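Local coordinates for uronate isomerase (Caulobacter crescentus, PDB 2Q01), which catalyses the interconversion of D-glucuronate and D-fructuronate, and of D-galacturonate and D-tagaturonate, in pentose and glucuronate metabolism, at residues A257-D261 against A341-L345; L346-D352 against Y378-K382; I357-L362 against L381-W387; A372-G376 against T406-N411; M397-E401 against D436-R442. The contacts are given in a common frame with arbitrary orientation. Residues are numbered along the deposited sequence.

Interaction 1 (A257-D261 against A341-L345); sequences AATAD and ALKPL
A257-D261 is an irregular, largely extended segment that runs along the start of helix 343-349. A257 has phi/psi -93/10; its CB lies 4.2 Å from A341 CB, and its carbonyl O is 3.6 Å from L342 CD2. A258 (-60/134) is in register with A341 (CA-CA 4.3 Å) and brings its CA to 3.9 Å from A341 O; its methyl points away. T259 is extended (-123/161) and carries the polar contacts. Its N donates to A341 O at 3.0 Å, and with chi1 in the p well its OG1 donates to the same A341 O at 3.0 Å and accepts from L345 N at 3.3 Å, near the start of the helix. The contact joins the loop that follows strand 249-252 to the helix that precedes strand 357-359 in the TIM-barrel fold of this family. T259 O packs 3.4 Å from P344 CG, and one water donates to both T259 O (2.8 Å) and A341 O (3.1 Å). A260, extended with its methyl directed away, sets its CA 3.8 Å from P344 CB. D261 (-133/71) places CB 3.8 Å from P344 O, and its OD1 forms a salt bridge with R348.

Interaction 2 (L346-D352 against Y378-K382); sequences LTRLGND and YPVLK. With K (potassium ion), chain E.
Within the TIM-barrel fold of the family, the end of helix 343-349 meets the turn leading into strand 381-383, each side shaped by a type I beta turn: L349-D352 and Y378-L381. G350 lies opposite V380 and N351 opposite P379, both at CA-CA 5.9 Å. The main bump is L346 (chi1 m, chi2 t). Its CD2 fills a hollow formed by Y378, V380 CG2 (3.8 Å) and L381 CD2 (4.0 Å), with a CH-pi contact over the Y378 ring face, 4.0 Å from the centroid. A CB on G350 would be tight against Y378 CD2 (3.2 Å) and clash with L346 O (2.4 Å). G350 O lies at the Y378 ring edge, 3.3 Å from P379 CD. V380 CG1 enters a notch between L349 O (3.6 Å) and D352 O (3.2 Å). Y378 OH is hydrogen-bonded to H316 of a second subunit, whose S75 O shares the potassium ion. Two carbonyls of the 378-381 turn bind this ion, Y378 O at 2.7 Å and L381 O at 2.6 Å from K.

Interaction 3 (I357-L362 against L381-W387); sequences IILFTL and LKLGPSW. With K (potassium ion), chain E.
Backbone hydrogen bonds pair two parallel strands, 357-359 and 381-383, whose axes approach to 4.5 Å at an angle of 38°. I357 is in register with L381, I358 with K382 and L359 with L383 (CA-CA 4.9, 4.6 and 5.1 Å). K382 N donates to I357 O, L359 N to K382 O and G384 N to L359 O, each at 2.8 Å. Waters continue the pairing past the last of these bonds, linking L359 O to G384 O (both 2.7 Å), T361 N to P385 O and T361 O to W387 N. L381 O binds K at 2.6 Å. Apolar contacts on one sheet face involve I357, L359, L381 and L383, with L359 CD1 3.8 Å from L381 CG. F360 (chi1 m) receives G384 CA over its face, 3.8 Å from the centroid, where a CB would clash. Its edge meets the face of W387 (chi1 t) in an offset edge-to-face pair, the F360 and W387 five-membered ring centroids 6.0 Å apart and planes at 80°; L362 CD1 lies 3.9 Å from the centroid of the W387 six-membered ring. In this beta-alpha-beta crossover of the TIM-barrel fold, helix 366-375 connects the strands and packs on L359 and L383, strand 305-308 flanks 357-359, and helix 393-407 adjoins L383.

Interaction 4 (A372-G376 against T406-N411); sequences APLAG and TAGFYN. With K (potassium ion), chain E.
A potassium ion joins two helix ends that share no direct hydrogen bond: A375 O binds K at 2.9 Å and N411 OD1 at 2.7 Å, with a water also bound at 2.6 Å. Y378 O, L381 O and S75 O of a second subunit complete the site, so the ion bridges two chains. Residues 372-375 are helical and kinked at P373, with G376 N donating to A372 O at 2.7 Å. The other helix ends at A407, and G408 leaves it with positive phi (77/-166), a conformation that favours glycine. The chain then turns back to N411 (chi1 m), whose ND2 donates to A407 O at 2.6 Å, consistent with holding the carboxamide so that OD1 meets the metal. The nearest CA pair is G376-A407, 4.1 Å, and a CB on G376 would clash with T406 O. A372 CB packs 4.0 Å from A407 CB, while T406 CG2 lies 3.6 Å from A372 O. One water donates to G376 O (3.1 Å) and T406 O (2.8 Å). In the TIM-barrel fold, these ends of helices 366-375 and 393-407 lie beside strand 381-383: A375 packs on L383, and N411 is hydrogen-bonded to the backbone of L383.

Interaction 5 (M397-E401 against D436-R442); sequences MRFRE and DSAFLAR
Both segments are regular alpha-helix, 397-401 from helix 393-407 and 436-442 from helix 425-445. Their axes run in broadly the same direction, crossing at -38° with a closest approach of 10.3 Å; the nearest CA pair is M397-F439 at 6.9 Å. This wide spacing is bridged by F439 (chi1 t, chi2 72°), which points at the other helix. R400 CB sits almost squarely over its ring, a CH-pi contact 3.6 Å from the centroid and 6° off the normal, and R400 O is 3.4 Å from F439 CZ. M397 (chi1 t, chi2 and chi3 p) bends its thioether towards the partner helix, with SD 3.9 Å from F439 CB in an oblique Met-aromatic contact (5.2 Å from SD to the ring centroid) and CE 4.1 Å from A438 CB. Two salt bridges accompany the phenyl group: a long one from R400 NE to D436 OD2 (3.6 Å) and a shorter one from E401 OE2 to R442 NH2 (2.9 Å). Packing of F439 against R400 and M397 therefore forms the apolar centre of the contact, the R400-D436 bridge is loose at its length, and the charge of R442 is shared between E401 and E394 of a second subunit, which ties this helix pair to the subunit interface.

How the interactions relate
From the N terminus, interaction 1 closes a loop of about 80 residues, bringing the segment after strand 249-252 onto helix 343-349. That helix continues into interaction 2, where R348 reaches back to D261 of interaction 1. Interactions 2 and 3 end on the same stretch, sharing L381 and K382. Interaction 4 crosses both: 372-376 falls inside their loops and 406-411 beyond them, with N411 O probably hydrogen-bonded to L383 N. Interactions 2, 3 and 4 meet at the same potassium ion beside a second subunit. Interaction 5 crosses interaction 4, shares helix 393-407 with it, and ties that helix to helix 425-445, with F409 packing on F439.

Interaction 1 (A257-D261 against A341-L345)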
# COMPACT_ATOMS: atom_id res chain seq x y z
N ALA B 257 8.42 -1.43 17.12
CA ALA B 257 8.63 -2.87 17.22
C ALA B 257 10.06 -3.20 17.66
O ALA B 257 10.47 -4.36 17.63
CB ALA B 257 8.30 -3.55 15.89
N ALA B 258 10.80 -2.17 18.06
CA ALA B 258 12.23 -2.27 18.36
C ALA B 258 12.52 -3.26 19.47
O ALA B 258 11.81 -3.28 20.48
CB ALA B 258 12.79 -0.91 18.72
N THR B 259 13.51 -4.11 19.24
CA THR B 259 14.03 -5.04 20.26
C THR B 259 15.53 -4.79 20.45
O THR B 259 16.17 -4.18 19.59
CB THR B 259 13.80 -6.52 19.88
OG1 THR B 259 14.54 -6.85 18.70
CG2 THR B 259 12.32 -6.81 19.63
N ALA B 260 16.09 -5.25 21.56
CA ALA B 260 17.53 -5.10 21.82
C ALA B 260 18.10 -6.34 22.50
O ALA B 260 17.36 -7.14 23.07
CB ALA B 260 17.79 -3.87 22.67
N ASP B 261 19.41 -6.51 22.45
CA ASP B 261 20.05 -7.64 23.11
C ASP B 261 21.26 -7.14 23.90
O ASP B 261 22.41 -7.38 23.52
CB ASP B 261 20.44 -8.72 22.10
CG ASP B 261 20.74 -10.07 22.74
OD1 ASP B 261 20.39 -10.29 23.93
OD2 ASP B 261 21.32 -10.93 22.05
N ALA B 341 14.19 -3.76 13.18
CA ALA B 341 13.69 -3.64 14.54
C ALA B 341 13.74 -4.94 15.33
O ALA B 341 14.28 -4.97 16.44
CB ALA B 341 12.27 -3.07 14.53
N LEU B 342 13.21 -6.02 14.75
CA LEU B 342 13.10 -7.32 15.43
C LEU B 342 14.37 -8.15 15.36
O LEU B 342 14.47 -9.19 16.03
CB LEU B 342 11.93 -8.13 14.85
CG LEU B 342 10.50 -7.60 14.98
CD1 LEU B 342 9.60 -8.38 14.05
CD2 LEU B 342 10.02 -7.72 16.41
N LYS B 343 15.34 -7.69 14.58
CA LYS B 343 16.60 -8.42 14.36
C LYS B 343 17.42 -8.83 15.61
O LYS B 343 17.86 -9.98 15.66
CB LYS B 343 17.48 -7.73 13.30
CG LYS B 343 18.38 -8.70 12.59
CD LYS B 343 19.34 -8.03 11.64
CE LYS B 343 20.35 -9.06 11.14
NZ LYS B 343 21.29 -8.44 10.17
N PRO B 344 17.65 -7.91 16.59
CA PRO B 344 18.37 -8.31 17.82
C PRO B 344 17.75 -9.45 18.64
O PRO B 344 18.49 -10.27 19.21
CB PRO B 344 18.37 -7.02 18.65
CG PRO B 344 18.29 -5.94 17.64
CD PRO B 344 17.34 -6.46 16.62
N LEU B 345 16.42 -9.51 18.70
CA LEU B 345 15.71 -10.58 19.40
C LEU B 345 15.73 -11.88 18.59
O LEU B 345 15.87 -12.97 19.16
CB LEU B 345 14.26 -10.17 19.71
CG LEU B 345 13.23 -11.16 20.28
CD1 LEU B 345 13.72 -11.88 21.54
CD2 LEU B 345 11.91 -10.45 20.57
O HOH W 1 16.47 -2.90 17.12

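Interaction 2 (L346-D352 against Y378-K382)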
# COMPACT_ATOMS: atom_id res chain seq x y z
N LEU B 346 15.62 -11.75 17.27
CA LEU B 346 15.57 -12.90 16.38
C LEU B 346 16.94 -13.56 16.19
O LEU B 346 17.02 -14.75 15.90
CB LEU B 346 14.96 -12.51 15.03
CG LEU B 346 13.45 -12.26 15.02
CD1 LEU B 346 13.03 -11.54 13.76
CD2 LEU B 346 12.66 -13.54 15.18
N THR B 347 18.00 -12.78 16.36
CA THR B 347 19.36 -13.30 16.33
C THR B 347 19.60 -14.15 17.58
O THR B 347 20.24 -15.20 17.51
CB THR B 347 20.39 -12.16 16.24
OG1 THR B 347 20.10 -11.36 15.08
CG2 THR B 347 21.82 -12.69 16.13
N ARG B 348 19.04 -13.71 18.70
CA ARG B 348 19.18 -14.44 19.95
C ARG B 348 18.27 -15.65 20.00
O ARG B 348 18.72 -16.76 20.27
CB ARG B 348 18.92 -13.52 21.14
CG ARG B 348 19.24 -14.15 22.49
CD ARG B 348 18.61 -13.38 23.65
NE ARG B 348 18.93 -14.01 24.93
CZ ARG B 348 20.05 -13.79 25.63
NH1 ARG B 348 20.97 -12.95 25.18
NH2 ARG B 348 20.23 -14.41 26.78
N LEU B 349 16.98 -15.44 19.70
CA LEU B 349 15.94 -16.42 19.99
C LEU B 349 15.02 -16.82 18.82
O LEU B 349 14.00 -17.46 19.04
CB LEU B 349 15.08 -15.92 21.14
CG LEU B 349 15.73 -15.70 22.51
CD1 LEU B 349 14.79 -15.00 23.45
CD2 LEU B 349 16.23 -17.01 23.10
N GLY B 350 15.39 -16.46 17.60
CA GLY B 350 14.50 -16.67 16.45
C GLY B 350 14.27 -18.11 16.03
O GLY B 350 13.26 -18.41 15.41
N ASN B 351 15.22 -18.98 16.36
CA ASN B 351 15.15 -20.39 15.99
C ASN B 351 14.85 -21.31 17.18
O ASN B 351 15.02 -22.52 17.10
CB ASN B 351 16.45 -20.83 15.30
CG ASN B 351 16.89 -19.86 14.20
OD1 ASN B 351 18.01 -19.35 14.22
ND2 ASN B 351 16.00 -19.61 13.25
N ASP B 352 14.38 -20.72 18.28
CA ASP B 352 14.05 -21.47 19.49
C ASP B 352 12.65 -22.08 19.38
O ASP B 352 11.70 -21.39 19.01
CB ASP B 352 14.14 -20.56 20.71
CG ASP B 352 14.26 -21.33 22.02
OD1 ASP B 352 13.26 -21.95 22.44
OD2 ASP B 352 15.34 -21.31 22.63
N TYR B 378 10.64 -17.49 10.00
CA TYR B 378 11.06 -17.73 11.39
C TYR B 378 10.10 -18.66 12.12
O TYR B 378 8.89 -18.42 12.09
CB TYR B 378 11.18 -16.41 12.15
CG TYR B 378 12.44 -15.66 11.84
CD1 TYR B 378 12.44 -14.58 10.96
CD2 TYR B 378 13.66 -16.04 12.42
CE1 TYR B 378 13.62 -13.89 10.67
CE2 TYR B 378 14.83 -15.36 12.14
CZ TYR B 378 14.81 -14.29 11.26
OH TYR B 378 15.98 -13.63 10.99
N PRO B 379 10.62 -19.71 12.79
CA PRO B 379 9.82 -20.65 13.59
C PRO B 379 8.97 -19.99 14.69
O PRO B 379 7.89 -20.49 15.01
CB PRO B 379 10.89 -21.53 14.23
CG PRO B 379 12.01 -21.48 13.29
CD PRO B 379 12.04 -20.08 12.78
N VAL B 380 9.44 -18.87 15.22
CA VAL B 380 8.82 -18.24 16.38
C VAL B 380 7.72 -17.23 16.06
O VAL B 380 6.94 -16.87 16.94
CB VAL B 380 9.90 -17.56 17.26
CG1 VAL B 380 10.85 -18.59 17.81
CG2 VAL B 380 10.66 -16.52 16.47
N LEU B 381 7.66 -16.77 14.81
CA LEU B 381 6.81 -15.63 14.44
C LEU B 381 5.50 -16.05 13.81
O LEU B 381 5.48 -16.94 12.96
CB LEU B 381 7.57 -14.74 13.45
CG LEU B 381 8.23 -13.44 13.91
CD1 LEU B 381 8.66 -13.43 15.37
CD2 LEU B 381 9.40 -13.11 12.99
N LYS B 382 4.41 -15.42 14.20
CA LYS B 382 3.11 -15.71 13.62
C LYS B 382 2.45 -14.37 13.38
O LYS B 382 2.82 -13.38 14.00
CB LYS B 382 2.28 -16.53 14.61
CG LYS B 382 1.66 -17.78 14.06
CD LYS B 382 2.56 -18.97 14.26
CE LYS B 382 1.76 -20.25 14.37
NZ LYS B 382 2.63 -21.42 14.03
K K E . 6.27 -18.97 11.58
O HOH W 2 5.40 -20.78 13.26

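Interaction 3 (I357-L362 against L381-W387)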
# COMPACT_ATOMS: atom_id res chain seq x y z
N ILE B 357 5.86 -15.88 19.21
CA ILE B 357 5.56 -14.45 19.07
C ILE B 357 4.48 -14.22 18.00
O ILE B 357 4.51 -14.83 16.93
CB ILE B 357 6.85 -13.63 18.75
CG1 ILE B 357 7.95 -13.91 19.78
CG2 ILE B 357 6.56 -12.13 18.70
CD1 ILE B 357 9.25 -13.19 19.51
N ILE B 358 3.51 -13.35 18.29
CA ILE B 358 2.48 -12.98 17.33
C ILE B 358 2.58 -11.50 17.01
O ILE B 358 2.44 -10.66 17.90
CB ILE B 358 1.05 -13.33 17.84
CG1 ILE B 358 0.97 -14.80 18.26
CG2 ILE B 358 0.01 -13.03 16.75
CD1 ILE B 358 -0.35 -15.18 18.88
N LEU B 359 2.84 -11.18 15.75
CA LEU B 359 3.04 -9.79 15.31
C LEU B 359 1.78 -9.17 14.73
O LEU B 359 1.08 -9.79 13.91
CB LEU B 359 4.15 -9.71 14.26
CG LEU B 359 5.56 -10.18 14.61
CD1 LEU B 359 6.38 -10.21 13.33
CD2 LEU B 359 6.22 -9.28 15.66
N PHE B 360 1.51 -7.94 15.15
CA PHE B 360 0.38 -7.17 14.67
C PHE B 360 0.92 -5.91 14.03
O PHE B 360 2.09 -5.58 14.23
CB PHE B 360 -0.52 -6.79 15.85
CG PHE B 360 -1.37 -7.91 16.35
CD1 PHE B 360 -0.85 -8.89 17.17
CD2 PHE B 360 -2.72 -7.97 16.01
CE1 PHE B 360 -1.64 -9.93 17.63
CE2 PHE B 360 -3.51 -9.00 16.48
CZ PHE B 360 -2.97 -9.98 17.29
N THR B 361 0.09 -5.22 13.27
CA THR B 361 0.48 -3.96 12.67
C THR B 361 -0.70 -2.99 12.52
O THR B 361 -1.86 -3.40 12.47
CB THR B 361 1.20 -4.17 11.31
OG1 THR B 361 2.10 -3.08 11.06
CG2 THR B 361 0.22 -4.29 10.16
N LEU B 362 -0.37 -1.70 12.47
CA LEU B 362 -1.31 -0.64 12.15
C LEU B 362 -0.92 -0.09 10.77
O LEU B 362 -1.61 0.77 10.21
CB LEU B 362 -1.23 0.46 13.21
CG LEU B 362 -2.40 0.72 14.16
CD1 LEU B 362 -3.40 -0.40 14.19
CD2 LEU B 362 -1.90 1.07 15.56
N LEU B 381 7.66 -16.77 14.81
CA LEU B 381 6.81 -15.63 14.44
C LEU B 381 5.50 -16.05 13.81
O LEU B 381 5.48 -16.94 12.96
CB LEU B 381 7.57 -14.74 13.45
CG LEU B 381 8.23 -13.44 13.91
CD1 LEU B 381 8.66 -13.43 15.37
CD2 LEU B 381 9.40 -13.11 12.99
N LYS B 382 4.41 -15.42 14.20
CA LYS B 382 3.11 -15.71 13.62
C LYS B 382 2.45 -14.37 13.38
O LYS B 382 2.82 -13.38 14.00
CB LYS B 382 2.28 -16.53 14.61
CG LYS B 382 1.66 -17.78 14.06
CD LYS B 382 2.56 -18.97 14.26
CE LYS B 382 1.76 -20.25 14.37
NZ LYS B 382 2.63 -21.42 14.03
N LEU B 383 1.46 -14.32 12.48
CA LEU B 383 0.79 -13.06 12.16
C LEU B 383 -0.57 -12.95 12.80
O LEU B 383 -1.39 -13.85 12.69
CB LEU B 383 0.69 -12.85 10.66
CG LEU B 383 2.03 -12.60 9.97
CD1 LEU B 383 1.83 -12.18 8.56
CD2 LEU B 383 2.87 -11.57 10.73
N GLY B 384 -0.80 -11.83 13.46
CA GLY B 384 -2.10 -11.54 14.05
C GLY B 384 -3.00 -10.98 12.98
O GLY B 384 -2.51 -10.53 11.95
N PRO B 385 -4.32 -11.00 13.22
CA PRO B 385 -5.25 -10.45 12.24
C PRO B 385 -5.11 -8.94 12.11
O PRO B 385 -4.44 -8.30 12.92
CB PRO B 385 -6.62 -10.80 12.82
CG PRO B 385 -6.39 -10.94 14.28
CD PRO B 385 -5.03 -11.55 14.39
N SER B 386 -5.74 -8.39 11.07
CA SER B 386 -5.78 -6.95 10.89
C SER B 386 -6.41 -6.29 12.11
O SER B 386 -7.42 -6.76 12.64
CB SER B 386 -6.51 -6.58 9.60
OG SER B 386 -7.76 -7.24 9.52
N TRP B 387 -5.79 -5.21 12.57
CA TRP B 387 -6.05 -4.67 13.89
C TRP B 387 -6.61 -3.24 13.83
O TRP B 387 -6.25 -2.47 12.93
CB TRP B 387 -4.75 -4.80 14.72
CG TRP B 387 -4.68 -4.06 16.04
CD1 TRP B 387 -5.64 -3.97 17.00
CD2 TRP B 387 -3.54 -3.33 16.54
NE1 TRP B 387 -5.19 -3.20 18.05
CE2 TRP B 387 -3.91 -2.80 17.79
CE3 TRP B 387 -2.26 -3.07 16.04
CZ2 TRP B 387 -3.03 -2.02 18.56
CZ3 TRP B 387 -1.39 -2.29 16.80
CH2 TRP B 387 -1.78 -1.77 18.05
K K E . 6.27 -18.97 11.58
O HOH W 3 -0.16 -9.27 11.59
O HOH W 4 -2.06 -6.97 12.21
O HOH W 5 -3.62 -4.41 10.87
O HOH W 2 5.40 -20.78 13.26

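Interaction 4 (A372-G376 against T406-N411)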
# COMPACT_ATOMS: atom_id res chain seq x y z
N ALA B 372 4.86 -10.88 6.38
CA ALA B 372 4.74 -12.21 5.78
C ALA B 372 6.09 -12.87 5.44
O ALA B 372 6.26 -14.05 5.75
CB ALA B 372 3.78 -12.21 4.58
N PRO B 373 7.04 -12.14 4.79
CA PRO B 373 8.41 -12.67 4.64
C PRO B 373 9.09 -13.11 5.94
O PRO B 373 9.78 -14.13 5.94
CB PRO B 373 9.16 -11.50 4.02
CG PRO B 373 8.11 -10.81 3.20
CD PRO B 373 6.91 -10.83 4.10
N LEU B 374 8.90 -12.36 7.02
CA LEU B 374 9.44 -12.71 8.33
C LEU B 374 8.74 -13.93 8.91
O LEU B 374 9.40 -14.86 9.39
CB LEU B 374 9.35 -11.52 9.30
CG LEU B 374 10.40 -10.40 9.22
CD1 LEU B 374 9.97 -9.23 10.11
CD2 LEU B 374 11.79 -10.87 9.61
N ALA B 375 7.42 -13.91 8.88
CA ALA B 375 6.62 -14.98 9.48
C ALA B 375 6.59 -16.25 8.64
O ALA B 375 6.38 -17.34 9.18
CB ALA B 375 5.22 -14.51 9.78
N GLY B 376 6.82 -16.12 7.33
CA GLY B 376 6.98 -17.28 6.46
C GLY B 376 8.36 -17.92 6.53
O GLY B 376 8.63 -18.87 5.80
N THR B 406 2.97 -15.56 1.00
CA THR B 406 4.27 -15.82 1.62
C THR B 406 4.17 -16.56 2.96
O THR B 406 4.89 -17.53 3.20
CB THR B 406 5.07 -14.52 1.79
OG1 THR B 406 5.14 -13.84 0.53
CG2 THR B 406 6.47 -14.81 2.25
N ALA B 407 3.27 -16.11 3.83
CA ALA B 407 3.11 -16.72 5.15
C ALA B 407 2.25 -17.99 5.14
O ALA B 407 2.42 -18.87 5.98
CB ALA B 407 2.56 -15.70 6.15
N GLY B 408 1.34 -18.09 4.18
CA GLY B 408 0.36 -19.16 4.18
C GLY B 408 -0.71 -18.86 5.19
O GLY B 408 -0.81 -17.73 5.68
N PHE B 409 -1.51 -19.87 5.51
CA PHE B 409 -2.59 -19.72 6.48
C PHE B 409 -2.16 -20.16 7.88
O PHE B 409 -2.72 -19.71 8.88
CB PHE B 409 -3.80 -20.55 6.07
CG PHE B 409 -4.53 -20.01 4.87
CD1 PHE B 409 -5.44 -18.96 5.00
CD2 PHE B 409 -4.32 -20.56 3.61
CE1 PHE B 409 -6.12 -18.47 3.89
CE2 PHE B 409 -5.00 -20.07 2.50
CZ PHE B 409 -5.90 -19.03 2.64
N TYR B 410 -1.16 -21.03 7.94
CA TYR B 410 -0.82 -21.72 9.17
C TYR B 410 0.22 -20.95 9.98
O TYR B 410 0.58 -21.35 11.09
CB TYR B 410 -0.37 -23.15 8.86
CG TYR B 410 -1.46 -23.95 8.17
CD1 TYR B 410 -1.52 -24.04 6.78
CD2 TYR B 410 -2.46 -24.58 8.91
CE1 TYR B 410 -2.53 -24.75 6.15
CE2 TYR B 410 -3.48 -25.29 8.29
CZ TYR B 410 -3.50 -25.37 6.91
OH TYR B 410 -4.50 -26.08 6.28
N ASN B 411 0.67 -19.84 9.40
CA ASN B 411 1.49 -18.84 10.06
C ASN B 411 0.66 -17.64 10.53
O ASN B 411 1.20 -16.60 10.88
CB ASN B 411 2.57 -18.35 9.10
CG ASN B 411 3.74 -19.31 8.99
OD1 ASN B 411 4.23 -19.82 10.01
ND2 ASN B 411 4.23 -19.53 7.79
K K E . 6.27 -18.97 11.58
O HOH W 6 7.50 -18.50 2.98
O HOH W 2 5.40 -20.78 13.26

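Interaction 5 (M397-E401 against D436-R442)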
# COMPACT_ATOMS: atom_id res chain seq x y z
N MET B 397 -9.78 -8.41 4.32
CA MET B 397 -9.58 -8.91 2.98
C MET B 397 -8.19 -8.56 2.48
O MET B 397 -7.51 -9.41 1.91
CB MET B 397 -10.65 -8.36 2.02
CG MET B 397 -10.66 -9.00 0.63
SD MET B 397 -11.15 -10.74 0.58
CE MET B 397 -12.84 -10.65 1.17
N ARG B 398 -7.77 -7.32 2.70
CA ARG B 398 -6.42 -6.87 2.31
C ARG B 398 -5.33 -7.67 3.02
O ARG B 398 -4.35 -8.06 2.40
CB ARG B 398 -6.24 -5.37 2.56
CG ARG B 398 -6.82 -4.49 1.47
CD ARG B 398 -6.29 -3.08 1.54
NE ARG B 398 -6.71 -2.39 2.76
CZ ARG B 398 -7.82 -1.65 2.87
NH1 ARG B 398 -8.11 -1.05 4.02
NH2 ARG B 398 -8.63 -1.51 1.83
N PHE B 399 -5.53 -7.92 4.32
CA PHE B 399 -4.68 -8.82 5.07
C PHE B 399 -4.56 -10.17 4.36
O PHE B 399 -3.45 -10.56 3.99
CB PHE B 399 -5.20 -8.98 6.50
CG PHE B 399 -4.39 -9.95 7.34
CD1 PHE B 399 -4.85 -11.24 7.57
CD2 PHE B 399 -3.18 -9.56 7.89
CE1 PHE B 399 -4.11 -12.14 8.33
CE2 PHE B 399 -2.43 -10.45 8.66
CZ PHE B 399 -2.90 -11.74 8.88
N ARG B 400 -5.68 -10.84 4.12
CA ARG B 400 -5.70 -12.14 3.42
C ARG B 400 -5.08 -12.11 2.02
O ARG B 400 -4.38 -13.04 1.64
CB ARG B 400 -7.12 -12.73 3.34
CG ARG B 400 -7.70 -13.23 4.67
CD ARG B 400 -6.90 -14.40 5.28
NE ARG B 400 -7.39 -14.73 6.62
CZ ARG B 400 -6.68 -15.37 7.56
NH1 ARG B 400 -7.23 -15.61 8.74
NH2 ARG B 400 -5.44 -15.77 7.32
N GLU B 401 -5.33 -11.03 1.28
CA GLU B 401 -4.75 -10.84 -0.05
C GLU B 401 -3.24 -10.58 -0.05
O GLU B 401 -2.56 -10.90 -1.03
CB GLU B 401 -5.45 -9.70 -0.79
CG GLU B 401 -6.85 -10.04 -1.30
CD GLU B 401 -7.57 -8.84 -1.90
OE1 GLU B 401 -6.98 -7.73 -1.92
OE2 GLU B 401 -8.72 -9.01 -2.34
N ASP B 436 -13.60 -14.27 5.69
CA ASP B 436 -12.76 -15.46 5.47
C ASP B 436 -13.42 -16.44 4.50
O ASP B 436 -12.74 -17.05 3.67
CB ASP B 436 -12.46 -16.18 6.79
CG ASP B 436 -11.43 -15.44 7.65
OD1 ASP B 436 -11.13 -15.94 8.76
OD2 ASP B 436 -10.92 -14.38 7.23
N SER B 437 -14.75 -16.59 4.62
CA SER B 437 -15.52 -17.42 3.69
C SER B 437 -15.48 -16.85 2.28
O SER B 437 -15.31 -17.61 1.33
CB SER B 437 -16.97 -17.56 4.15
OG SER B 437 -17.02 -18.32 5.34
N ALA B 438 -15.63 -15.53 2.15
CA ALA B 438 -15.56 -14.84 0.86
C ALA B 438 -14.20 -14.98 0.18
O ALA B 438 -14.13 -15.17 -1.04
CB ALA B 438 -15.90 -13.37 1.05
N PHE B 439 -13.13 -14.88 0.96
CA PHE B 439 -11.77 -14.96 0.43
C PHE B 439 -11.43 -16.36 -0.07
O PHE B 439 -10.91 -16.52 -1.17
CB PHE B 439 -10.74 -14.50 1.47
CG PHE B 439 -9.32 -14.69 1.03
CD1 PHE B 439 -8.77 -13.88 0.04
CD2 PHE B 439 -8.53 -15.70 1.60
CE1 PHE B 439 -7.45 -14.06 -0.38
CE2 PHE B 439 -7.21 -15.88 1.19
CZ PHE B 439 -6.67 -15.07 0.19
N LEU B 440 -11.72 -17.36 0.76
CA LEU B 440 -11.58 -18.77 0.39
C LEU B 440 -12.43 -19.15 -0.83
O LEU B 440 -11.97 -19.90 -1.70
CB LEU B 440 -11.95 -19.66 1.57
CG LEU B 440 -10.88 -20.26 2.50
CD1 LEU B 440 -9.55 -19.53 2.43
CD2 LEU B 440 -11.39 -20.31 3.93
N ALA B 441 -13.65 -18.63 -0.89
CA ALA B 441 -14.56 -18.83 -2.03
C ALA B 441 -14.01 -18.31 -3.34
O ALA B 441 -14.23 -18.92 -4.39
CB ALA B 441 -15.87 -18.16 -1.76
N ARG B 442 -13.28 -17.19 -3.29
CA ARG B 442 -12.64 -16.65 -4.49
C ARG B 442 -11.46 -17.51 -4.92
O ARG B 442 -11.15 -17.59 -6.11
CB ARG B 442 -12.18 -15.21 -4.26
CG ARG B 442 -12.39 -14.32 -5.47
CD ARG B 442 -11.11 -13.61 -5.89
NE ARG B 442 -10.56 -12.76 -4.84
CZ ARG B 442 -9.31 -12.31 -4.83
NH1 ARG B 442 -8.47 -12.63 -5.81
NH2 ARG B 442 -8.89 -11.55 -3.83
O HOH W 7 -9.69 -15.30 11.06